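Local coordinates for thermotoga maritima TmcAL (Thermotoga maritima, PDB 5Y0T), which belongs to the HIGH nucleotidyl transferase family of the HUP clan and is modelled with adenosine-5'-rp-alpha-thio-triphosphate bound, at residues A[45-49]-A[247-253]; A[69-74]-A[387-391]; A[273-279]-A[309-313]; A[332-336]-A[383-388]. All blocks are in the same frame, centred on the assembly; numbering follows the deposited sequence.

Interaction 1 (A[45-49]-A[247-253]); sequences GEPAV and PVFLENM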
# COMPACT_ATOMS: atom_id res chain seq x y z
N GLY A 45 -14.22 -7.13 -9.51
CA GLY A 45 -13.30 -6.58 -8.52
C GLY A 45 -12.83 -7.59 -7.48
O GLY A 45 -12.48 -7.23 -6.36
N GLU A 46 -12.81 -8.87 -7.84
CA GLU A 46 -12.34 -9.92 -6.94
C GLU A 46 -11.10 -10.56 -7.54
O GLU A 46 -10.90 -10.47 -8.75
CB GLU A 46 -13.41 -10.98 -6.72
CG GLU A 46 -14.67 -10.48 -6.02
CD GLU A 46 -15.55 -11.62 -5.56
OE1 GLU A 46 -15.17 -12.30 -4.59
OE2 GLU A 46 -16.63 -11.82 -6.17
N PRO A 47 -10.27 -11.20 -6.71
CA PRO A 47 -9.20 -12.03 -7.27
C PRO A 47 -9.78 -13.29 -7.87
O PRO A 47 -10.83 -13.75 -7.42
CB PRO A 47 -8.32 -12.37 -6.07
CG PRO A 47 -9.28 -12.31 -4.89
CD PRO A 47 -10.29 -11.24 -5.24
N ALA A 48 -9.10 -13.86 -8.86
CA ALA A 48 -9.46 -15.18 -9.35
C ALA A 48 -9.17 -16.16 -8.23
O ALA A 48 -8.23 -15.97 -7.44
CB ALA A 48 -8.68 -15.51 -10.60
N VAL A 49 -9.99 -17.19 -8.11
CA VAL A 49 -9.85 -18.05 -6.95
C VAL A 49 -8.58 -18.92 -7.07
O VAL A 49 -8.00 -19.32 -6.06
CB VAL A 49 -11.13 -18.90 -6.73
CG1 VAL A 49 -11.32 -19.94 -7.86
CG2 VAL A 49 -11.10 -19.54 -5.35
N PRO A 247 -7.30 -21.76 -2.20
CA PRO A 247 -8.03 -20.74 -2.96
C PRO A 247 -7.57 -19.36 -2.52
O PRO A 247 -7.04 -19.23 -1.43
CB PRO A 247 -9.49 -20.99 -2.57
CG PRO A 247 -9.40 -21.53 -1.17
CD PRO A 247 -8.10 -22.33 -1.11
N VAL A 248 -7.75 -18.37 -3.38
CA VAL A 248 -7.47 -16.99 -3.01
C VAL A 248 -8.80 -16.24 -3.00
O VAL A 248 -9.53 -16.26 -4.00
CB VAL A 248 -6.49 -16.31 -3.99
CG1 VAL A 248 -6.32 -14.82 -3.63
CG2 VAL A 248 -5.14 -17.03 -3.99
N PHE A 249 -9.13 -15.59 -1.88
CA PHE A 249 -10.41 -14.88 -1.77
C PHE A 249 -10.18 -13.39 -1.53
O PHE A 249 -9.14 -12.99 -1.00
CB PHE A 249 -11.28 -15.45 -0.64
CG PHE A 249 -11.73 -16.87 -0.85
CD1 PHE A 249 -12.54 -17.21 -1.93
CD2 PHE A 249 -11.36 -17.87 0.04
CE1 PHE A 249 -12.97 -18.52 -2.12
CE2 PHE A 249 -11.78 -19.18 -0.15
CZ PHE A 249 -12.59 -19.50 -1.23
N LEU A 250 -11.15 -12.57 -1.91
CA LEU A 250 -11.04 -11.13 -1.71
C LEU A 250 -10.79 -10.78 -0.25
O LEU A 250 -10.03 -9.87 0.07
CB LEU A 250 -12.29 -10.42 -2.19
CG LEU A 250 -12.26 -8.89 -2.06
CD1 LEU A 250 -11.11 -8.31 -2.85
CD2 LEU A 250 -13.59 -8.33 -2.54
N GLU A 251 -11.43 -11.52 0.65
CA GLU A 251 -11.31 -11.19 2.06
C GLU A 251 -9.86 -11.41 2.55
O GLU A 251 -9.43 -10.75 3.51
CB GLU A 251 -12.31 -11.99 2.90
CG GLU A 251 -12.18 -13.50 2.79
CD GLU A 251 -13.18 -14.12 1.83
OE1 GLU A 251 -13.58 -13.47 0.84
OE2 GLU A 251 -13.57 -15.29 2.08
N ASN A 252 -9.11 -12.27 1.87
CA ASN A 252 -7.68 -12.43 2.19
C ASN A 252 -6.90 -11.14 1.89
O ASN A 252 -5.87 -10.87 2.51
CB ASN A 252 -7.04 -13.60 1.39
CG ASN A 252 -7.78 -14.92 1.57
OD1 ASN A 252 -7.94 -15.68 0.62
ND2 ASN A 252 -8.22 -15.20 2.79
N MET A 253 -7.39 -10.36 0.94
CA MET A 253 -6.75 -9.09 0.59
C MET A 253 -7.34 -7.89 1.34
O MET A 253 -6.89 -6.76 1.16
CB MET A 253 -6.87 -8.82 -0.90
CG MET A 253 -6.15 -9.83 -1.75
SD MET A 253 -6.57 -9.67 -3.49
CE MET A 253 -5.43 -10.91 -4.12
O HOH W 1 -13.17 -13.69 -3.79
O HOH W 2 -11.90 -15.40 -5.35

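Interaction 2 (A[69-74]-A[387-391]); sequences ELPVVF and QIDLD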
# COMPACT_ATOMS: atom_id res chain seq x y z
N GLU A 69 -4.23 -13.37 -22.45
CA GLU A 69 -4.66 -12.58 -21.30
C GLU A 69 -5.35 -11.29 -21.73
O GLU A 69 -4.83 -10.55 -22.58
CB GLU A 69 -3.48 -12.23 -20.38
CG GLU A 69 -3.96 -11.48 -19.14
CD GLU A 69 -2.88 -11.24 -18.09
OE1 GLU A 69 -1.71 -11.65 -18.31
OE2 GLU A 69 -3.21 -10.64 -17.05
N LEU A 70 -6.52 -11.03 -21.16
CA LEU A 70 -7.16 -9.72 -21.27
C LEU A 70 -6.42 -8.81 -20.29
O LEU A 70 -6.44 -9.08 -19.09
CB LEU A 70 -8.65 -9.82 -20.94
CG LEU A 70 -9.47 -8.51 -20.87
CD1 LEU A 70 -9.45 -7.82 -22.22
CD2 LEU A 70 -10.89 -8.77 -20.42
N PRO A 71 -5.74 -7.76 -20.78
CA PRO A 71 -4.93 -6.97 -19.84
C PRO A 71 -5.74 -6.43 -18.67
O PRO A 71 -6.92 -6.11 -18.83
CB PRO A 71 -4.39 -5.83 -20.71
CG PRO A 71 -4.21 -6.52 -22.07
CD PRO A 71 -5.49 -7.37 -22.18
N VAL A 72 -5.10 -6.35 -17.51
CA VAL A 72 -5.75 -5.92 -16.26
C VAL A 72 -6.55 -4.63 -16.41
O VAL A 72 -7.63 -4.48 -15.83
CB VAL A 72 -4.71 -5.71 -15.13
CG1 VAL A 72 -5.36 -5.09 -13.89
CG2 VAL A 72 -4.02 -7.04 -14.80
N VAL A 73 -6.03 -3.68 -17.18
CA VAL A 73 -6.70 -2.40 -17.30
C VAL A 73 -8.11 -2.54 -17.90
O VAL A 73 -8.97 -1.71 -17.64
CB VAL A 73 -5.84 -1.40 -18.14
CG1 VAL A 73 -5.66 -1.90 -19.60
CG2 VAL A 73 -6.42 0.00 -18.06
N PHE A 74 -8.31 -3.55 -18.76
CA PHE A 74 -9.66 -3.91 -19.25
C PHE A 74 -10.39 -4.93 -18.40
O PHE A 74 -11.60 -4.82 -18.19
CB PHE A 74 -9.57 -4.41 -20.70
CG PHE A 74 -8.83 -3.46 -21.59
CD1 PHE A 74 -9.39 -2.23 -21.91
CD2 PHE A 74 -7.55 -3.75 -22.04
CE1 PHE A 74 -8.70 -1.32 -22.71
CE2 PHE A 74 -6.85 -2.86 -22.85
CZ PHE A 74 -7.43 -1.64 -23.17
N GLN A 387 0.72 -0.65 -19.62
CA GLN A 387 -0.24 -1.74 -19.57
C GLN A 387 0.40 -3.02 -19.06
O GLN A 387 -0.13 -3.67 -18.15
CB GLN A 387 -0.87 -1.97 -20.96
CG GLN A 387 -1.85 -0.88 -21.38
CD GLN A 387 -2.42 -1.10 -22.78
OE1 GLN A 387 -1.92 -1.91 -23.56
NE2 GLN A 387 -3.49 -0.37 -23.10
N ILE A 388 1.55 -3.40 -19.62
CA ILE A 388 2.12 -4.69 -19.27
C ILE A 388 2.74 -4.66 -17.86
O ILE A 388 2.71 -5.66 -17.14
CB ILE A 388 3.15 -5.17 -20.34
CG1 ILE A 388 3.24 -6.70 -20.36
CG2 ILE A 388 4.55 -4.51 -20.14
CD1 ILE A 388 3.92 -7.23 -21.63
N ASP A 389 3.21 -3.49 -17.43
CA ASP A 389 3.68 -3.30 -16.06
C ASP A 389 2.54 -3.54 -15.06
O ASP A 389 2.74 -4.15 -14.00
CB ASP A 389 4.25 -1.89 -15.88
CG ASP A 389 4.59 -1.58 -14.42
OD1 ASP A 389 5.61 -2.09 -13.93
OD2 ASP A 389 3.80 -0.86 -13.77
N LEU A 390 1.34 -3.10 -15.42
CA LEU A 390 0.17 -3.36 -14.58
C LEU A 390 -0.16 -4.85 -14.53
O LEU A 390 -0.44 -5.39 -13.45
CB LEU A 390 -1.04 -2.55 -15.09
CG LEU A 390 -2.37 -2.81 -14.37
CD1 LEU A 390 -2.24 -2.58 -12.84
CD2 LEU A 390 -3.46 -1.95 -14.95
N ASP A 391 -0.08 -5.53 -15.67
CA ASP A 391 -0.31 -6.98 -15.69
C ASP A 391 0.65 -7.72 -14.74
O ASP A 391 0.24 -8.60 -13.98
CB ASP A 391 -0.17 -7.54 -17.11
CG ASP A 391 -1.31 -7.12 -18.03
OD1 ASP A 391 -2.31 -6.55 -17.53
OD2 ASP A 391 -1.20 -7.34 -19.26
O HOH W 3 -2.01 -10.12 -14.66
O HOH W 4 -0.15 -9.94 -19.67
O HOH W 5 -3.01 -3.85 -17.98

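Interaction 3 (A[273-279]-A[309-313]); sequences HGFSEGL and RIRRL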
# COMPACT_ATOMS: atom_id res chain seq x y z
N HIS A 273 -9.06 6.26 -11.83
CA HIS A 273 -10.15 6.11 -12.77
C HIS A 273 -11.41 5.61 -12.09
O HIS A 273 -11.34 4.70 -11.26
CB HIS A 273 -9.79 5.13 -13.90
CG HIS A 273 -10.92 4.88 -14.84
ND1 HIS A 273 -11.32 5.81 -15.78
CD2 HIS A 273 -11.79 3.85 -14.94
CE1 HIS A 273 -12.37 5.35 -16.43
NE2 HIS A 273 -12.67 4.15 -15.95
N GLY A 274 -12.54 6.21 -12.44
CA GLY A 274 -13.82 5.77 -11.93
C GLY A 274 -14.33 6.53 -10.72
O GLY A 274 -15.46 6.32 -10.29
N PHE A 275 -13.51 7.39 -10.15
CA PHE A 275 -13.96 8.19 -9.01
C PHE A 275 -14.76 9.41 -9.46
O PHE A 275 -14.31 10.21 -10.27
CB PHE A 275 -12.78 8.61 -8.13
CG PHE A 275 -12.42 7.57 -7.12
CD1 PHE A 275 -13.01 7.57 -5.86
CD2 PHE A 275 -11.53 6.56 -7.44
CE1 PHE A 275 -12.71 6.59 -4.94
CE2 PHE A 275 -11.22 5.58 -6.52
CZ PHE A 275 -11.80 5.59 -5.28
N SER A 276 -15.97 9.50 -8.93
CA SER A 276 -16.87 10.63 -9.13
C SER A 276 -17.99 10.48 -8.11
O SER A 276 -17.93 9.59 -7.26
CB SER A 276 -17.44 10.65 -10.55
OG SER A 276 -18.31 9.55 -10.76
N GLU A 277 -18.99 11.35 -8.21
CA GLU A 277 -20.19 11.29 -7.36
C GLU A 277 -19.88 11.20 -5.87
O GLU A 277 -20.58 10.50 -5.14
CB GLU A 277 -21.05 10.09 -7.75
CG GLU A 277 -21.57 10.12 -9.17
CD GLU A 277 -22.49 8.95 -9.46
OE1 GLU A 277 -23.59 8.88 -8.85
OE2 GLU A 277 -22.12 8.09 -10.28
N GLY A 278 -18.85 11.91 -5.43
CA GLY A 278 -18.48 11.94 -4.03
C GLY A 278 -17.80 10.68 -3.50
O GLY A 278 -17.66 10.53 -2.28
N LEU A 279 -17.36 9.79 -4.38
CA LEU A 279 -16.75 8.53 -3.95
C LEU A 279 -15.38 8.72 -3.31
O LEU A 279 -14.96 7.87 -2.52
CB LEU A 279 -16.64 7.56 -5.13
CG LEU A 279 -17.94 6.80 -5.40
CD1 LEU A 279 -17.98 6.24 -6.82
CD2 LEU A 279 -18.10 5.67 -4.39
N ARG A 309 -18.92 -2.10 -8.40
CA ARG A 309 -18.32 -0.81 -8.72
C ARG A 309 -17.35 -0.42 -7.61
O ARG A 309 -16.23 0.01 -7.90
CB ARG A 309 -19.39 0.26 -8.91
CG ARG A 309 -18.83 1.64 -9.23
CD ARG A 309 -19.96 2.62 -9.56
NE ARG A 309 -19.50 3.99 -9.73
CZ ARG A 309 -20.30 5.04 -9.85
NH1 ARG A 309 -21.62 4.89 -9.81
NH2 ARG A 309 -19.78 6.25 -10.00
N ILE A 310 -17.76 -0.57 -6.35
CA ILE A 310 -16.87 -0.22 -5.24
C ILE A 310 -15.62 -1.11 -5.21
O ILE A 310 -14.51 -0.62 -5.03
CB ILE A 310 -17.57 -0.30 -3.87
CG1 ILE A 310 -18.86 0.52 -3.87
CG2 ILE A 310 -16.63 0.20 -2.78
CD1 ILE A 310 -18.68 1.92 -4.41
N ARG A 311 -15.81 -2.42 -5.39
CA ARG A 311 -14.68 -3.35 -5.41
C ARG A 311 -13.72 -3.05 -6.57
O ARG A 311 -12.50 -3.15 -6.41
CB ARG A 311 -15.16 -4.81 -5.50
CG ARG A 311 -15.83 -5.34 -4.23
CD ARG A 311 -16.17 -6.84 -4.37
NE ARG A 311 -17.08 -7.10 -5.48
CZ ARG A 311 -18.30 -7.62 -5.36
NH1 ARG A 311 -18.79 -7.93 -4.16
NH2 ARG A 311 -19.04 -7.82 -6.44
N ARG A 312 -14.25 -2.70 -7.74
CA ARG A 312 -13.39 -2.30 -8.87
C ARG A 312 -12.58 -1.07 -8.49
O ARG A 312 -11.38 -1.01 -8.74
CB ARG A 312 -14.20 -2.01 -10.14
CG ARG A 312 -14.60 -3.24 -10.96
CD ARG A 312 -15.27 -2.86 -12.32
NE ARG A 312 -16.57 -2.23 -12.16
CZ ARG A 312 -17.71 -2.89 -12.18
NH1 ARG A 312 -17.72 -4.21 -12.36
NH2 ARG A 312 -18.85 -2.24 -12.02
N LEU A 313 -13.23 -0.08 -7.87
CA LEU A 313 -12.51 1.13 -7.47
C LEU A 313 -11.39 0.85 -6.46
O LEU A 313 -10.36 1.53 -6.47
CB LEU A 313 -13.48 2.17 -6.89
CG LEU A 313 -14.38 2.88 -7.90
CD1 LEU A 313 -15.34 3.84 -7.19
CD2 LEU A 313 -13.55 3.63 -8.92

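Interaction 4 (A[332-336]-A[383-388]); sequences KGPQY and LFLEQI. With EDO (1,2-ethanediol), chain G.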
# COMPACT_ATOMS: atom_id res chain seq x y z
N LYS A 332 -6.96 3.88 -27.49
CA LYS A 332 -6.05 3.12 -28.35
C LYS A 332 -6.13 1.60 -28.15
O LYS A 332 -5.65 0.83 -28.99
CB LYS A 332 -4.61 3.58 -28.10
CG LYS A 332 -4.38 5.09 -28.29
CD LYS A 332 -2.87 5.40 -28.34
CE LYS A 332 -2.61 6.87 -28.67
NZ LYS A 332 -1.14 7.15 -28.72
N GLY A 333 -6.72 1.16 -27.05
CA GLY A 333 -6.84 -0.27 -26.82
C GLY A 333 -5.59 -0.92 -26.24
O GLY A 333 -4.62 -0.23 -25.89
N PRO A 334 -5.61 -2.25 -26.13
CA PRO A 334 -4.45 -3.06 -25.74
C PRO A 334 -3.33 -2.90 -26.75
O PRO A 334 -3.60 -2.77 -27.95
CB PRO A 334 -5.00 -4.50 -25.75
CG PRO A 334 -6.13 -4.44 -26.76
CD PRO A 334 -6.77 -3.08 -26.50
N GLN A 335 -2.09 -2.84 -26.27
CA GLN A 335 -0.96 -2.66 -27.16
C GLN A 335 -0.21 -3.97 -27.45
O GLN A 335 0.78 -3.96 -28.17
CB GLN A 335 -0.00 -1.60 -26.58
CG GLN A 335 -0.68 -0.22 -26.42
CD GLN A 335 -1.20 0.33 -27.75
OE1 GLN A 335 -0.43 0.52 -28.68
NE2 GLN A 335 -2.52 0.59 -27.83
N TYR A 336 -0.68 -5.09 -26.89
CA TYR A 336 0.01 -6.37 -27.13
C TYR A 336 -0.97 -7.52 -26.98
O TYR A 336 -2.03 -7.39 -26.36
CB TYR A 336 1.19 -6.58 -26.13
CG TYR A 336 0.74 -6.34 -24.70
CD1 TYR A 336 0.13 -7.34 -23.95
CD2 TYR A 336 0.87 -5.08 -24.12
CE1 TYR A 336 -0.32 -7.10 -22.66
CE2 TYR A 336 0.42 -4.83 -22.84
CZ TYR A 336 -0.16 -5.83 -22.11
OH TYR A 336 -0.62 -5.54 -20.83
N LEU A 383 2.34 3.49 -23.54
CA LEU A 383 1.11 2.81 -23.12
C LEU A 383 1.33 1.30 -22.98
O LEU A 383 0.88 0.65 -22.00
CB LEU A 383 -0.01 3.10 -24.11
CG LEU A 383 -1.39 2.56 -23.71
CD1 LEU A 383 -1.82 3.14 -22.36
CD2 LEU A 383 -2.38 2.93 -24.80
N PHE A 384 2.03 0.73 -23.96
CA PHE A 384 2.41 -0.68 -23.93
C PHE A 384 3.12 -0.98 -22.61
O PHE A 384 2.75 -1.90 -21.89
CB PHE A 384 3.30 -0.99 -25.16
CG PHE A 384 3.76 -2.43 -25.29
CD1 PHE A 384 4.59 -3.02 -24.33
CD2 PHE A 384 3.45 -3.16 -26.43
CE1 PHE A 384 5.05 -4.33 -24.49
CE2 PHE A 384 3.92 -4.46 -26.61
CZ PHE A 384 4.71 -5.05 -25.63
N LEU A 385 4.15 -0.20 -22.30
CA LEU A 385 4.91 -0.43 -21.08
C LEU A 385 4.05 -0.28 -19.82
O LEU A 385 4.16 -1.10 -18.91
CB LEU A 385 6.12 0.52 -21.01
CG LEU A 385 7.22 0.23 -22.04
CD1 LEU A 385 8.32 1.32 -22.02
CD2 LEU A 385 7.82 -1.15 -21.85
N GLU A 386 3.20 0.74 -19.78
CA GLU A 386 2.29 0.92 -18.63
C GLU A 386 1.29 -0.21 -18.50
O GLU A 386 1.05 -0.71 -17.39
CB GLU A 386 1.56 2.27 -18.73
CG GLU A 386 2.53 3.44 -18.59
CD GLU A 386 1.87 4.81 -18.62
OE1 GLU A 386 0.63 4.90 -18.71
OE2 GLU A 386 2.60 5.82 -18.55
N GLN A 387 0.72 -0.65 -19.62
CA GLN A 387 -0.24 -1.74 -19.57
C GLN A 387 0.40 -3.02 -19.06
O GLN A 387 -0.13 -3.67 -18.15
CB GLN A 387 -0.87 -1.97 -20.96
CG GLN A 387 -1.85 -0.88 -21.38
CD GLN A 387 -2.42 -1.10 -22.78
OE1 GLN A 387 -1.92 -1.91 -23.56
NE2 GLN A 387 -3.49 -0.37 -23.10
N ILE A 388 1.55 -3.40 -19.62
CA ILE A 388 2.12 -4.69 -19.27
C ILE A 388 2.74 -4.66 -17.86
O ILE A 388 2.71 -5.66 -17.14
CB ILE A 388 3.15 -5.17 -20.34
CG1 ILE A 388 3.24 -6.70 -20.36
CG2 ILE A 388 4.55 -4.51 -20.14
CD1 ILE A 388 3.92 -7.23 -21.63
C1 EDO G . -1.93 -0.23 -31.41
O1 EDO G . -1.18 0.11 -32.59
C2 EDO G . -3.27 0.51 -31.42
O2 EDO G . -3.13 1.79 -30.76

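Interaction 1 (A[45-49]-A[247-253])
P47 lays its ring over the backbone at F249 and L250. This is loop-on-loop packing beside the nucleotide-binding alpha/beta fold of the HUP clan. Segment 45-49 follows strand 32-38 and leads to helix 52-61, while 247-253 leads into helix 254-261. P47 CG sits 3.5 Å from L250 N. The ring atoms share their partners. CD meets L250 CB, and CB meets both V248 CG1 and the methyl of M253, with P47 CB to M253 CE at 3.8 Å. Y398 of helix 381-399 also touches P47, V248 and M253. V49 handles the other end of the contact. Its CG2 is anti to the backbone N (the CG1 torsion, chi1, is 68°), and this places V49 CG2 3.5 Å from P247 CB and beside F249 CE1. The V49 and F249 side chains run alongside each other in the same direction. One direct hydrogen bond joins the backbones, from V248 N to V49 O at 2.9 Å, fairly straight at 156°. The carboxylate of E46 meets the other loop mainly through water. E46 OE2 is held by salt bridges to R44 and R214, and the side chain lies about 9 Å from the bound adenosine-5'-rp-alpha-thio-triphosphate. One water donates to E46 OE1 at 2.6 Å and accepts from L250 N. This leaves the L250 N-H bonded although the P47 ring lies over it. A second water donates both its hydrogens, to P47 O at 2.9 Å and to V248 O at 2.9 Å.

Interaction 2 (A[69-74]-A[387-391])
D391 brings its carboxylate to the start of helix 72-75, and the polar contacts centre on it. D391 OD1 accepts from V72 N at 2.8 Å, with an angle of 164° at the hydrogen. The donor comes on the syn side, somewhat out of the carboxylate plane. P71 holds the N-cap position; V72, the next residue, gives its N-H to D391 from another helix. The CB of P71 lies beside D391 OD2. D391 OD2 is also hydrogen-bonded to Y336 OH.

Water extends these bonds. One molecule donates to D391 OD1 and Q387 O and accepts from V73 N at 3.1 Å. Two more join E69 to helix 381-399. One donates to E69 OE2 and D391 O, the other to E69 OE1 and D391 OD2. The two carboxylates come as close as 4.2 Å, E69 OE2 to D391 OD1. Their like charges are probably eased by the waters and by K52, which forms a salt bridge with E69 OE1.

The apolar contacts are made by V72, V73 and L390. V72 and L390 cross at about a right angle, with V72 CG1 3.8 Å from L390 CG. L390 CD2 also packs on V73 CB at 4.0 Å. The amide of Q387 stands steeply against the F74 ring, NE2 4.1 Å from F74 CZ, while its polar atoms bond to Q335 and G333.

The whole is a helix N-terminus held by an aspartate from another helix. It lies where strand 66-70 leaves the sheet of the alpha/beta nucleotide-binding fold.

Interaction 3 (A[273-279]-A[309-313])
L313 packs its two methyls into a loop that ends in a type I' beta turn, S276 to L279. The turn leads into helix 279-289, with G278 at the N-cap, so the contact joins that helix start to helix 307-318. L313 buries the most surface here. L313 CD2 lies against the loop backbone, 3.4 Å from H273 O and 3.5 Å from G274 C. H273 O has no polar partner in the model. G274 has no side chain, and L313 CD2 packs directly on its backbone; its positive phi suits glycine. L313 CD1 lies over one face of the F275 ring, but L313 CD2 makes the closest approach, 3.9 Å from F275 CD2. F275 also forms an edge-to-face pair with F283.

R309 covers the outer side. The chain is stretched out from CB to NE, which carries the guanidinium past L279 CD1 to E277 at the exposed part of the turn. There the two form a salt bridge. The groups approach crosswise, their planes 48° apart. R309 grips end-on with both terminal nitrogens, and both go to one oxygen. E277 OE2 lies in the guanidinium plane, but is itself met from above the carboxylate plane, 3.0 Å from R309 NH2 and 3.3 Å from R309 NH1.

L279 crosses L313 at about a right angle, with L279 CD1 to L313 CD1 at 3.6 Å. The other methyl, L279 CD2, meets I310 CD1 at 3.8 Å.

Interaction 4 (A[332-336]-A[383-388])
Y336 turns the edge of its ring toward the face of F384 in a T-shaped stack, the centroids of the Y336 and F384 rings 5.0 Å apart and the planes at 62°. Y336 CD2 lies over the centre of the F384 ring. I388 covers a face of Y336, its CD1 4.2 Å from the centroid of the Y336 ring in a CH-pi contact almost on the ring normal. CB of Q387 meets the ring edge. Q335 O is buried against F384 CD2 at 3.3 Å and has no polar partner in the model.

The polar half of the first shell is the Q387 amide. Q387 NE2 donates to G333 O at 3.0 Å, nearly straight at 166°. Q387 OE1 accepts from Q335 N at 2.9 Å, on a lone pair in the carbonyl plane. Q387 thus offers the loop backbone both a donor and an acceptor. G333 O takes a second bond, from Q335 NE2 at 3.0 Å. The two amide nitrogens reach it from opposite faces of its plane. The Q335 chain bends back at chi2 (-59°) to make this bond. L383 CD2 packs against Q335 CG and NE2.

Further out, D380 fixes the ends of two side chains. Its N donates to Q335 OE1 and its OD2 pairs with K332 NZ. Q335 NE2 also donates to a bound 1,2-ethanediol, probably from the crystallisation liquor.

Both ends of the Q387 amide are used, and the two bonds support this orientation of the amide. They tie the loop that leads into strand 337-343 to helix 381-399.

Overall arrangement
Interactions 2 and 4 are neighbours, centres about 7 Å apart. Both use helix 381-399 and share Q387 and I388. They touch through D391 with Y336 and through F74 with P334. Together they bring the end of strand 66-70 and the start of strand 337-343, antiparallel partners in the sheet, to one helix. Interaction 1 lies about 18 Å from interaction 2, centre to centre, and crosses it along the chain. Interaction 3 is about 19 Å from interaction 1, but they touch where L250 packs on R311. Interactions 1, 3 and 4 follow in series. Interactions 1, 2 and 4 join the sheet region to later segments; interaction 3, within the chain interval spanned by interaction 2, packs two later segments together.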